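Local atomic coordinates of D,D-dipeptidase/D,D-carboxypeptidase (PDB entry 4MUQ), a protein that probably hydrolyses D-Ala-D-Ala and removes C-terminal D-Ala from peptides as a zinc-dependent D,D-peptidase of vancomycin resistance. Residues M2-I6 with P230-Y235; N24-R28 with N240-G244; A143-F148 with V172-K178; E212-V218 with F245-R251. One frame throughout, in Å; residues are numbered along the deposited sequence.

Contact 1 of 4, residues M2-I6 with P230-Y235. With PE3 (3,6,9,12,15,18,21,24,27,30,33,36,39-tridecaoxahentetracontane-1,41-diol), chain I.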
# COMPACT_ATOMS: atom_id res chain seq x y z
N MET A 2 16.00 8.60 27.00
CA MET A 2 15.08 7.60 27.53
C MET A 2 14.49 6.74 26.41
O MET A 2 13.93 7.26 25.45
CB MET A 2 13.97 8.28 28.32
CG MET A 2 14.46 9.17 29.44
SD MET A 2 15.28 8.25 30.75
CE MET A 2 13.91 7.30 31.39
N MET A 3 14.63 5.43 26.55
CA MET A 3 14.02 4.50 25.62
C MET A 3 12.68 4.08 26.20
O MET A 3 12.53 4.00 27.42
CB MET A 3 14.91 3.27 25.43
CG MET A 3 16.31 3.58 24.90
SD MET A 3 16.29 4.21 23.21
CE MET A 3 15.47 2.86 22.36
N LYS A 4 11.69 3.84 25.35
CA LYS A 4 10.40 3.35 25.83
C LYS A 4 10.05 2.02 25.20
O LYS A 4 10.44 1.72 24.07
CB LYS A 4 9.30 4.38 25.58
CG LYS A 4 9.00 4.63 24.12
CD LYS A 4 8.08 5.83 23.93
CE LYS A 4 6.71 5.61 24.56
NZ LYS A 4 5.66 5.41 23.52
N THR A 5 9.30 1.21 25.95
CA THR A 5 8.94 -0.13 25.50
C THR A 5 7.53 -0.16 24.94
O THR A 5 6.60 0.36 25.55
CB THR A 5 9.06 -1.14 26.66
OG1 THR A 5 10.37 -1.06 27.22
CG2 THR A 5 8.82 -2.56 26.16
N ILE A 6 7.40 -0.78 23.78
CA ILE A 6 6.10 -0.99 23.16
C ILE A 6 5.79 -2.48 23.21
O ILE A 6 6.58 -3.31 22.76
CB ILE A 6 6.11 -0.52 21.70
CG1 ILE A 6 6.66 0.90 21.59
CG2 ILE A 6 4.71 -0.62 21.08
CD1 ILE A 6 5.79 1.96 22.23
N PRO A 230 13.11 5.09 21.02
CA PRO A 230 13.51 6.31 21.72
C PRO A 230 12.30 7.22 21.94
O PRO A 230 11.47 7.38 21.05
CB PRO A 230 14.48 6.98 20.74
CG PRO A 230 14.99 5.86 19.89
CD PRO A 230 13.84 4.91 19.75
N GLU A 231 12.20 7.79 23.14
CA GLU A 231 11.24 8.85 23.41
C GLU A 231 11.58 10.03 22.51
O GLU A 231 10.74 10.89 22.22
CB GLU A 231 11.34 9.30 24.87
CG GLU A 231 11.00 8.22 25.89
CD GLU A 231 9.62 8.42 26.49
OE1 GLU A 231 8.62 8.33 25.74
OE2 GLU A 231 9.53 8.66 27.71
N ASN A 232 12.84 10.06 22.09
CA ASN A 232 13.41 11.14 21.30
C ASN A 232 13.25 10.92 19.80
O ASN A 232 14.17 11.19 19.02
CB ASN A 232 14.89 11.28 21.65
CG ASN A 232 15.47 12.61 21.22
OD1 ASN A 232 14.79 13.63 21.23
ND2 ASN A 232 16.74 12.60 20.83
N CYS A 233 12.09 10.42 19.39
CA CYS A 233 11.84 10.20 17.96
C CYS A 233 10.36 10.12 17.60
O CYS A 233 9.51 9.76 18.41
CB CYS A 233 12.57 8.94 17.48
SG CYS A 233 11.75 7.39 17.93
N VAL A 234 10.08 10.49 16.35
CA VAL A 234 8.81 10.18 15.72
C VAL A 234 8.99 8.79 15.13
O VAL A 234 10.01 8.51 14.50
CB VAL A 234 8.50 11.18 14.60
CG1 VAL A 234 7.34 10.70 13.76
CG2 VAL A 234 8.19 12.55 15.19
N TYR A 235 8.03 7.90 15.36
CA TYR A 235 8.15 6.52 14.90
C TYR A 235 6.84 5.95 14.40
O TYR A 235 5.76 6.44 14.74
CB TYR A 235 8.68 5.63 16.02
CG TYR A 235 7.68 5.34 17.11
CD1 TYR A 235 6.93 4.17 17.09
CD2 TYR A 235 7.47 6.24 18.15
CE1 TYR A 235 6.01 3.90 18.08
CE2 TYR A 235 6.56 5.98 19.14
CZ TYR A 235 5.83 4.81 19.10
OH TYR A 235 4.91 4.55 20.09
O43 PE3 I . 6.75 12.71 10.49
C42 PE3 I . 6.49 11.67 9.54
C41 PE3 I . 5.21 10.91 9.91
O40 PE3 I . 5.32 10.30 11.22
C39 PE3 I . 4.10 9.59 11.53
C38 PE3 I . 4.12 8.91 12.90
O37 PE3 I . 4.31 9.86 13.96
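K4 and Y235 both place CG between the backbone N and the carbonyl carbon (chi1 66° and 73°), which sends the lysine chain across E231 and brings the phenol hydroxyl near K4 and I6. The motif is the end of a small antiparallel beta sheet. Strand 3-9 runs beside strand 224-230, and here the second strand finishes before the chain turns into strand 234-239. M3 and P230 form a non-hydrogen-bonded pair with CA atoms 4.3 Å apart. Past it, E231 N donates to M2 O at 2.9 Å in a nearly straight bond (168°).

M3 and P230 have diverging side chains at the backbone, yet M3 bends at chi2 and chi3 and folds back. Its CE lies against the P230 ring, 3.5 Å from P230 N, and also meets CD.

K4 runs crosswise over E231. The methylene K4 CD sits 3.1 Å from E231 OE1, while K4 NZ stays 4.7 Å from that oxygen. The opposite charges are therefore near each other without a salt bridge, and with E231 exposed any attraction is probably modest.

I6 and Y235 reach for each other head-on, and I6 CD1 meets Y235 OH at 3.5 Å. Within the larger sheet, I249 of strand 244-250 packs against C233 and Y235. The tie to the small sheet is Y235 on I229 of strand 224-230. Exposed V234 meets a bound polyethylene glycol, its CG1 3.2 Å from O37.

Contact 2 of 4, residues N24-R28 with N240-G244; sequences NYPLR and NNIDG. With PE3 (3,6,9,12,15,18,21,24,27,30,33,36,39-tridecaoxahentetracontane-1,41-diol), chain H.
Y25 and I242 mark the closest backbone approach, with CA atoms 6.9 Å apart, between two loops that have no regular helix or strand. In 240-244 the bond from I242 N to N240 OD1 makes an Asx turn, and the bond from D243 N to the same oxygen widens it to an Asx motif. G244 N donates there too, and N240 N bonds to G244 O. N241 has positive phi (79°) within this tight bend.

The side chains close the gap. I242 CD1 sits over the centre of the Y25 ring, 3.6 Å from its centroid, in a CH-pi contact. N24 CB covers the opposite face. N241 ND2 donates to P26 O at 3.0 Å, from well above the carbonyl plane (57° out), and its other partner is L20 O. Two waters add bridges. One donates to both P26 O and N241 O; the other accepts from R28 N at 2.8 Å and donates to N241 OD1.

The 24-28 loop leads toward strand 35-39, and its L27 side chain is about 9 Å from that of the zinc ligand H108. D243 is held from outside, by a salt bridge to K195 and a hydrogen bond to Y217. The 240-244 turn links strands 234-239 and 244-250, with T191 of helix 187-194 against N240 and I242.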
# COMPACT_ATOMS: atom_id res chain seq x y z
N ASN A 24 -1.49 -15.61 -0.99
CA ASN A 24 -0.90 -16.36 0.11
C ASN A 24 -1.32 -15.85 1.48
O ASN A 24 -1.42 -16.62 2.43
CB ASN A 24 0.63 -16.33 0.03
CG ASN A 24 1.16 -17.03 -1.20
OD1 ASN A 24 2.17 -16.61 -1.78
ND2 ASN A 24 0.50 -18.11 -1.59
N TYR A 25 -1.55 -14.54 1.58
CA TYR A 25 -1.69 -13.89 2.88
C TYR A 25 -2.96 -13.05 2.91
O TYR A 25 -2.95 -11.90 2.45
CB TYR A 25 -0.47 -13.02 3.17
CG TYR A 25 0.85 -13.76 3.02
CD1 TYR A 25 1.17 -14.82 3.85
CD2 TYR A 25 1.76 -13.38 2.04
CE1 TYR A 25 2.38 -15.49 3.71
CE2 TYR A 25 2.97 -14.05 1.89
CZ TYR A 25 3.26 -15.11 2.72
OH TYR A 25 4.46 -15.77 2.60
N PRO A 26 -4.03 -13.59 3.48
CA PRO A 26 -5.31 -12.87 3.46
C PRO A 26 -5.36 -11.72 4.46
O PRO A 26 -4.55 -11.62 5.38
CB PRO A 26 -6.31 -13.95 3.85
CG PRO A 26 -5.54 -14.84 4.78
CD PRO A 26 -4.15 -14.90 4.15
N LEU A 27 -6.32 -10.83 4.25
CA LEU A 27 -6.68 -9.83 5.26
C LEU A 27 -7.32 -10.56 6.42
O LEU A 27 -8.21 -11.40 6.22
CB LEU A 27 -7.65 -8.82 4.64
CG LEU A 27 -8.01 -7.55 5.43
CD1 LEU A 27 -6.80 -6.64 5.60
CD2 LEU A 27 -9.11 -6.80 4.70
N ARG A 28 -6.87 -10.29 7.64
CA ARG A 28 -7.44 -10.97 8.80
C ARG A 28 -8.21 -10.04 9.72
O ARG A 28 -9.06 -10.48 10.49
CB ARG A 28 -6.35 -11.72 9.57
CG ARG A 28 -5.69 -12.78 8.72
CD ARG A 28 -4.84 -13.70 9.55
NE ARG A 28 -4.10 -14.63 8.71
CZ ARG A 28 -4.60 -15.77 8.22
NH1 ARG A 28 -5.85 -16.11 8.49
NH2 ARG A 28 -3.84 -16.55 7.47
N ASN A 240 3.42 -6.90 9.14
CA ASN A 240 3.62 -7.24 7.73
C ASN A 240 2.58 -8.21 7.18
O ASN A 240 2.65 -8.63 6.02
CB ASN A 240 5.04 -7.73 7.44
CG ASN A 240 5.37 -9.07 8.11
OD1 ASN A 240 4.51 -9.73 8.71
ND2 ASN A 240 6.63 -9.47 7.99
N ASN A 241 1.62 -8.55 8.04
CA ASN A 241 0.50 -9.45 7.72
C ASN A 241 0.86 -10.92 7.73
O ASN A 241 0.05 -11.78 7.36
CB ASN A 241 -0.18 -9.09 6.38
CG ASN A 241 -1.63 -9.49 6.33
OD1 ASN A 241 -2.35 -9.39 7.34
ND2 ASN A 241 -2.09 -9.96 5.17
N ILE A 242 2.08 -11.23 8.17
CA ILE A 242 2.58 -12.59 8.08
C ILE A 242 3.19 -13.10 9.38
O ILE A 242 2.74 -14.10 9.95
CB ILE A 242 3.65 -12.73 6.97
CG1 ILE A 242 3.17 -12.14 5.64
CG2 ILE A 242 4.07 -14.19 6.80
CD1 ILE A 242 4.25 -12.13 4.57
N ASP A 243 4.21 -12.41 9.86
CA ASP A 243 5.02 -12.99 10.92
C ASP A 243 5.69 -11.99 11.83
O ASP A 243 6.42 -12.40 12.72
CB ASP A 243 6.07 -13.93 10.31
CG ASP A 243 6.92 -13.26 9.23
OD1 ASP A 243 7.17 -12.04 9.33
OD2 ASP A 243 7.36 -13.96 8.29
N GLY A 244 5.48 -10.70 11.64
CA GLY A 244 6.18 -9.73 12.47
C GLY A 244 5.88 -8.28 12.15
O GLY A 244 4.88 -7.95 11.49
O43 PE3 H . 3.45 -18.71 -4.34
C42 PE3 H . 3.14 -17.36 -4.70
C41 PE3 H . 2.36 -17.28 -6.03
O40 PE3 H . 2.10 -15.88 -6.26
C39 PE3 H . 1.38 -15.52 -5.08
C38 PE3 H . 0.92 -14.13 -4.84
O37 PE3 H . 0.29 -14.30 -3.56
O HOH W 1 -2.29 -13.04 6.50
O HOH W 2 -4.79 -8.43 7.90

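Contact 3 of 4, residues A143-F148 with V172-K178; sequences APDYGF and VGYPHSK
P144 O lies at the edge of the Y174 ring, in its plane, 3.9 Å from Y174 CD1. D145 O approaches the same carbon obliquely at 3.4 Å. P175 CB covers one face of this ring, toward the rim. The ring of F205 also meets it, with planes at about 85°. The D145 carboxylate is met by K178: NZ reaches OD1 on the syn side, 18° out of the plane, at 2.8 Å. This is a salt bridge, and the same lysine also donates to Q181. The F148 ring packs edge-to-face with Y171.

In the hedgehog/DD-peptidase fold, segment 143-148 carries the chain from helix 134-142 into edge strand 148-150. Segment 172-178 leaves the neighbouring strand 168-171 and starts helix 176-183. A cis peptide precedes P175, the N-cap residue. The side chain of F148 is about 8 Å from that of the zinc ligand H168.

G147 O takes two backbone bonds. V172 N comes at 2.9 Å, nearly in line with the carbonyl, and G173 N at 3.0 Å on a lone pair. The two glycines are pressed together, with CA atoms 3.8 Å apart. S177 holds OG between its backbone N and carbonyl carbon (chi1 56°), which turns the hydroxyl onto P144 O; it donates there at 2.7 Å. A water bridges Y146 O and Y174 N, and another donates to D145 OD1.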
# COMPACT_ATOMS: atom_id res chain seq x y z
N ALA A 143 4.81 9.39 -7.24
CA ALA A 143 4.20 8.60 -6.18
C ALA A 143 5.16 8.07 -5.10
O ALA A 143 4.85 8.20 -3.90
CB ALA A 143 3.37 7.46 -6.79
N PRO A 144 6.32 7.50 -5.49
CA PRO A 144 7.17 6.92 -4.44
C PRO A 144 7.80 7.96 -3.50
O PRO A 144 8.21 7.60 -2.39
CB PRO A 144 8.25 6.19 -5.24
CG PRO A 144 7.59 5.88 -6.56
CD PRO A 144 6.78 7.11 -6.84
N ASP A 145 7.85 9.22 -3.93
CA ASP A 145 8.31 10.29 -3.05
C ASP A 145 7.31 10.60 -1.94
O ASP A 145 7.64 11.29 -0.98
CB ASP A 145 8.62 11.56 -3.85
CG ASP A 145 9.84 11.41 -4.73
OD1 ASP A 145 10.76 10.64 -4.38
OD2 ASP A 145 9.89 12.09 -5.79
N TYR A 146 6.08 10.09 -2.08
CA TYR A 146 5.00 10.43 -1.15
C TYR A 146 4.43 9.24 -0.40
O TYR A 146 3.56 9.41 0.46
CB TYR A 146 3.88 11.19 -1.87
CG TYR A 146 4.28 12.58 -2.30
CD1 TYR A 146 3.96 13.68 -1.51
CD2 TYR A 146 4.98 12.80 -3.48
CE1 TYR A 146 4.33 14.96 -1.88
CE2 TYR A 146 5.35 14.07 -3.86
CZ TYR A 146 5.02 15.14 -3.07
OH TYR A 146 5.39 16.42 -3.45
N GLY A 147 4.89 8.04 -0.71
CA GLY A 147 4.40 6.88 0.00
C GLY A 147 3.66 5.85 -0.83
O GLY A 147 3.24 4.82 -0.29
N PHE A 148 3.47 6.13 -2.11
CA PHE A 148 2.74 5.21 -3.00
C PHE A 148 3.65 4.42 -3.93
O PHE A 148 4.73 4.90 -4.31
CB PHE A 148 1.73 5.99 -3.86
CG PHE A 148 0.38 6.22 -3.23
CD1 PHE A 148 -0.60 5.22 -3.28
CD2 PHE A 148 0.07 7.43 -2.62
CE1 PHE A 148 -1.84 5.43 -2.73
CE2 PHE A 148 -1.19 7.64 -2.07
CZ PHE A 148 -2.14 6.63 -2.13
N VAL A 172 2.20 2.50 1.00
CA VAL A 172 3.01 1.82 2.03
C VAL A 172 3.65 2.81 2.98
O VAL A 172 4.15 2.43 4.05
CB VAL A 172 4.10 0.92 1.42
CG1 VAL A 172 3.48 -0.28 0.73
CG2 VAL A 172 4.99 1.71 0.46
N GLY A 173 3.64 4.09 2.61
CA GLY A 173 4.28 5.12 3.40
C GLY A 173 5.72 5.39 2.99
O GLY A 173 6.41 4.51 2.48
N TYR A 174 6.15 6.62 3.20
CA TYR A 174 7.53 7.01 2.99
C TYR A 174 8.32 6.60 4.24
O TYR A 174 7.81 6.72 5.36
CB TYR A 174 7.59 8.52 2.81
CG TYR A 174 8.93 9.08 2.41
CD1 TYR A 174 9.32 9.12 1.08
CD2 TYR A 174 9.80 9.59 3.37
CE1 TYR A 174 10.55 9.64 0.71
CE2 TYR A 174 11.03 10.11 3.01
CZ TYR A 174 11.39 10.13 1.68
OH TYR A 174 12.62 10.65 1.31
N PRO A 175 9.57 6.14 4.08
CA PRO A 175 10.38 6.04 2.86
C PRO A 175 10.30 4.67 2.19
O PRO A 175 11.03 4.42 1.22
CB PRO A 175 11.80 6.26 3.38
CG PRO A 175 11.77 5.59 4.73
CD PRO A 175 10.37 5.83 5.28
N HIS A 176 9.45 3.78 2.69
CA HIS A 176 9.34 2.44 2.14
C HIS A 176 9.11 2.46 0.64
O HIS A 176 9.73 1.69 -0.09
CB HIS A 176 8.25 1.65 2.86
CG HIS A 176 8.37 1.74 4.34
ND1 HIS A 176 9.32 1.02 5.05
CD2 HIS A 176 7.74 2.52 5.24
CE1 HIS A 176 9.23 1.34 6.33
NE2 HIS A 176 8.28 2.26 6.47
N SER A 177 8.21 3.33 0.18
CA SER A 177 7.92 3.42 -1.25
C SER A 177 9.14 3.81 -2.07
O SER A 177 9.31 3.35 -3.21
CB SER A 177 6.77 4.40 -1.49
OG SER A 177 7.07 5.66 -0.94
N LYS A 178 9.99 4.65 -1.49
CA LYS A 178 11.18 5.12 -2.18
C LYS A 178 12.23 4.02 -2.22
O LYS A 178 12.90 3.83 -3.25
CB LYS A 178 11.75 6.36 -1.49
CG LYS A 178 12.84 7.06 -2.28
CD LYS A 178 12.28 7.61 -3.58
CE LYS A 178 13.33 8.44 -4.30
NZ LYS A 178 12.78 9.08 -5.53
O HOH W 3 12.17 10.96 -2.14
O HOH W 4 4.05 8.78 3.59

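Contact 4 of 4, residues E212-V218 with F245-R251; sequences EIEIYYV and FVVTIWR. With PE3 (3,6,9,12,15,18,21,24,27,30,33,36,39-tridecaoxahentetracontane-1,41-diol), chain I.
I213 and W250 pack tightly on the face of two antiparallel strands that is covered mainly by helices 176-183 and 187-194, with W250 at its partly exposed end. I213 CD1 lies over the six-membered ring of W250, 3.7 Å from its centroid, in a CH-pi contact. C42 of a bound polyethylene glycol covers the opposite face, and W250 NE1 is hydrogen-bonded to Q236. Further along, I213 CG2 meets T248 CG2 at 3.5 Å, and I215 CG2 meets V246 CG1. T248 OG1 is hydrogen-bonded to H176.

These are the two central strands of a four-stranded antiparallel sheet in the order 203-205, 213-219, 244-250, 234-239. The pairs E214-I249, Y216-V247 and V218-F245 are hydrogen-bonded. Each has two backbone bonds, such as I249 N to E214 O at 2.8 Å. The other pairs place I213, I215 and Y217 opposite W250, T248 and V246.

On the second face, Y216 has chi1 62°, which folds its ring back across to V247. V247 CB sits over that ring, 3.9 Å from the centroid. Strand 224-230 lies on this side, through T225 and I229.

The loose part is the end at E212 and R251. R251 is exposed, and E214 is partly so. R251 grips E214 OE1 side-on, with NH2 at 2.6 Å and NE at 2.9 Å, and the oxygen lies in the guanidinium plane. Two N-H groups of one cation converge on it, which would probably favour the ionised carboxylate and ties the last modelled residue to the neighbouring strand.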
# COMPACT_ATOMS: atom_id res chain seq x y z
N GLU A 212 17.74 11.49 9.10
CA GLU A 212 17.92 10.08 8.77
C GLU A 212 16.73 9.28 9.26
O GLU A 212 16.11 9.63 10.27
CB GLU A 212 19.20 9.54 9.41
CG GLU A 212 20.46 10.16 8.86
CD GLU A 212 21.67 9.87 9.73
OE1 GLU A 212 21.53 9.96 10.97
OE2 GLU A 212 22.74 9.57 9.18
N ILE A 213 16.42 8.21 8.55
CA ILE A 213 15.36 7.30 8.96
C ILE A 213 15.94 5.90 9.06
O ILE A 213 16.65 5.45 8.16
CB ILE A 213 14.20 7.30 7.95
CG1 ILE A 213 13.65 8.72 7.78
CG2 ILE A 213 13.11 6.31 8.37
CD1 ILE A 213 12.68 8.86 6.61
N GLU A 214 15.67 5.22 10.17
CA GLU A 214 16.08 3.83 10.32
C GLU A 214 14.87 2.92 10.29
O GLU A 214 13.80 3.27 10.79
CB GLU A 214 16.85 3.62 11.62
CG GLU A 214 18.23 4.24 11.62
CD GLU A 214 19.04 3.84 12.83
OE1 GLU A 214 18.71 4.29 13.94
OE2 GLU A 214 20.01 3.07 12.66
N ILE A 215 15.04 1.75 9.68
CA ILE A 215 13.96 0.77 9.54
C ILE A 215 14.49 -0.60 9.95
O ILE A 215 15.61 -0.97 9.60
CB ILE A 215 13.49 0.70 8.10
CG1 ILE A 215 13.03 2.08 7.63
CG2 ILE A 215 12.33 -0.28 7.96
CD1 ILE A 215 12.76 2.14 6.15
N TYR A 216 13.68 -1.35 10.70
CA TYR A 216 14.08 -2.70 11.07
C TYR A 216 12.88 -3.61 11.29
O TYR A 216 11.75 -3.15 11.52
CB TYR A 216 15.03 -2.72 12.27
CG TYR A 216 14.49 -2.16 13.57
CD1 TYR A 216 14.00 -2.99 14.56
CD2 TYR A 216 14.49 -0.79 13.80
CE1 TYR A 216 13.52 -2.48 15.75
CE2 TYR A 216 14.01 -0.26 14.99
CZ TYR A 216 13.52 -1.12 15.96
OH TYR A 216 13.04 -0.61 17.14
N TYR A 217 13.14 -4.91 11.19
CA TYR A 217 12.12 -5.93 11.36
C TYR A 217 12.23 -6.55 12.75
O TYR A 217 13.32 -6.73 13.28
CB TYR A 217 12.32 -7.02 10.30
CG TYR A 217 11.47 -8.25 10.50
CD1 TYR A 217 10.13 -8.26 10.15
CD2 TYR A 217 12.02 -9.41 11.03
CE1 TYR A 217 9.36 -9.38 10.33
CE2 TYR A 217 11.26 -10.54 11.21
CZ TYR A 217 9.92 -10.52 10.86
OH TYR A 217 9.16 -11.65 11.04
N VAL A 218 11.07 -6.85 13.34
CA VAL A 218 10.98 -7.53 14.63
C VAL A 218 10.03 -8.71 14.47
O VAL A 218 8.86 -8.52 14.19
CB VAL A 218 10.43 -6.59 15.72
CG1 VAL A 218 10.32 -7.33 17.05
CG2 VAL A 218 11.31 -5.36 15.88
N PHE A 245 6.79 -7.42 12.61
CA PHE A 245 6.57 -5.99 12.59
C PHE A 245 7.72 -5.29 11.88
O PHE A 245 8.87 -5.74 11.93
CB PHE A 245 6.44 -5.46 14.02
CG PHE A 245 5.32 -6.09 14.81
CD1 PHE A 245 4.01 -5.66 14.65
CD2 PHE A 245 5.58 -7.13 15.69
CE1 PHE A 245 2.98 -6.24 15.37
CE2 PHE A 245 4.55 -7.72 16.42
CZ PHE A 245 3.24 -7.27 16.26
N VAL A 246 7.39 -4.17 11.23
CA VAL A 246 8.39 -3.28 10.68
C VAL A 246 8.32 -1.95 11.44
O VAL A 246 7.24 -1.34 11.55
CB VAL A 246 8.16 -3.04 9.18
CG1 VAL A 246 9.18 -2.04 8.64
CG2 VAL A 246 8.28 -4.36 8.44
N VAL A 247 9.46 -1.53 11.96
CA VAL A 247 9.56 -0.32 12.76
C VAL A 247 10.32 0.75 11.98
O VAL A 247 11.40 0.48 11.45
CB VAL A 247 10.30 -0.60 14.09
CG1 VAL A 247 10.39 0.66 14.94
CG2 VAL A 247 9.60 -1.73 14.85
N THR A 248 9.75 1.96 11.93
CA THR A 248 10.35 3.08 11.23
C THR A 248 10.62 4.19 12.23
O THR A 248 9.70 4.67 12.89
CB THR A 248 9.42 3.60 10.09
OG1 THR A 248 9.12 2.53 9.20
CG2 THR A 248 10.09 4.72 9.31
N ILE A 249 11.88 4.58 12.36
CA ILE A 249 12.29 5.59 13.34
C ILE A 249 12.85 6.80 12.62
O ILE A 249 13.77 6.68 11.81
CB ILE A 249 13.40 5.04 14.26
CG1 ILE A 249 12.97 3.73 14.92
CG2 ILE A 249 13.80 6.09 15.29
CD1 ILE A 249 11.76 3.86 15.80
N TRP A 250 12.30 7.97 12.91
CA TRP A 250 12.76 9.21 12.31
C TRP A 250 13.71 9.88 13.31
O TRP A 250 13.33 10.22 14.43
CB TRP A 250 11.57 10.10 11.94
CG TRP A 250 10.58 9.40 11.01
CD1 TRP A 250 9.85 8.27 11.29
CD2 TRP A 250 10.22 9.79 9.68
NE1 TRP A 250 9.06 7.94 10.21
CE2 TRP A 250 9.27 8.85 9.21
CE3 TRP A 250 10.60 10.84 8.84
CZ2 TRP A 250 8.70 8.93 7.94
CZ3 TRP A 250 10.04 10.92 7.57
CH2 TRP A 250 9.10 9.97 7.14
N ARG A 251 14.97 10.03 12.89
CA ARG A 251 16.03 10.52 13.77
C ARG A 251 16.01 12.04 13.92
O ARG A 251 15.34 12.74 13.16
CB ARG A 251 17.39 10.06 13.26
CG ARG A 251 17.62 8.56 13.41
CD ARG A 251 17.50 8.15 14.87
NE ARG A 251 17.95 6.78 15.11
CZ ARG A 251 18.13 6.26 16.32
NH1 ARG A 251 17.91 7.01 17.39
NH2 ARG A 251 18.54 5.01 16.45
O43 PE3 I . 6.75 12.71 10.49
C42 PE3 I . 6.49 11.67 9.54
C41 PE3 I . 5.21 10.91 9.91
O40 PE3 I . 5.32 10.30 11.22
C39 PE3 I . 4.10 9.59 11.53
C38 PE3 I . 4.12 8.91 12.90
O37 PE3 I . 4.31 9.86 13.96

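How the contacts relate
Contacts 1, 2 and 4 alternate along the chain: 2-6 and 24-28 come early, and their partners lie between 212-218 and 245-251. Contact 3 falls between and is complete before contact 4 begins. Contact 4 is the hub. Its centre is about 12 Å from that of contact 1, 14 Å from contact 3 and 19 Å from contact 2, and it touches each. Strands 234-239 and 244-250 tie it to contact 1, while H176 and T248 link it to contact 3. Contacts 1 and 2 lie about 26 Å apart, centre to centre. Contacts 1 and 4 build the sheets formed by the chain ends, while contacts 2 and 3 lie toward the zinc site.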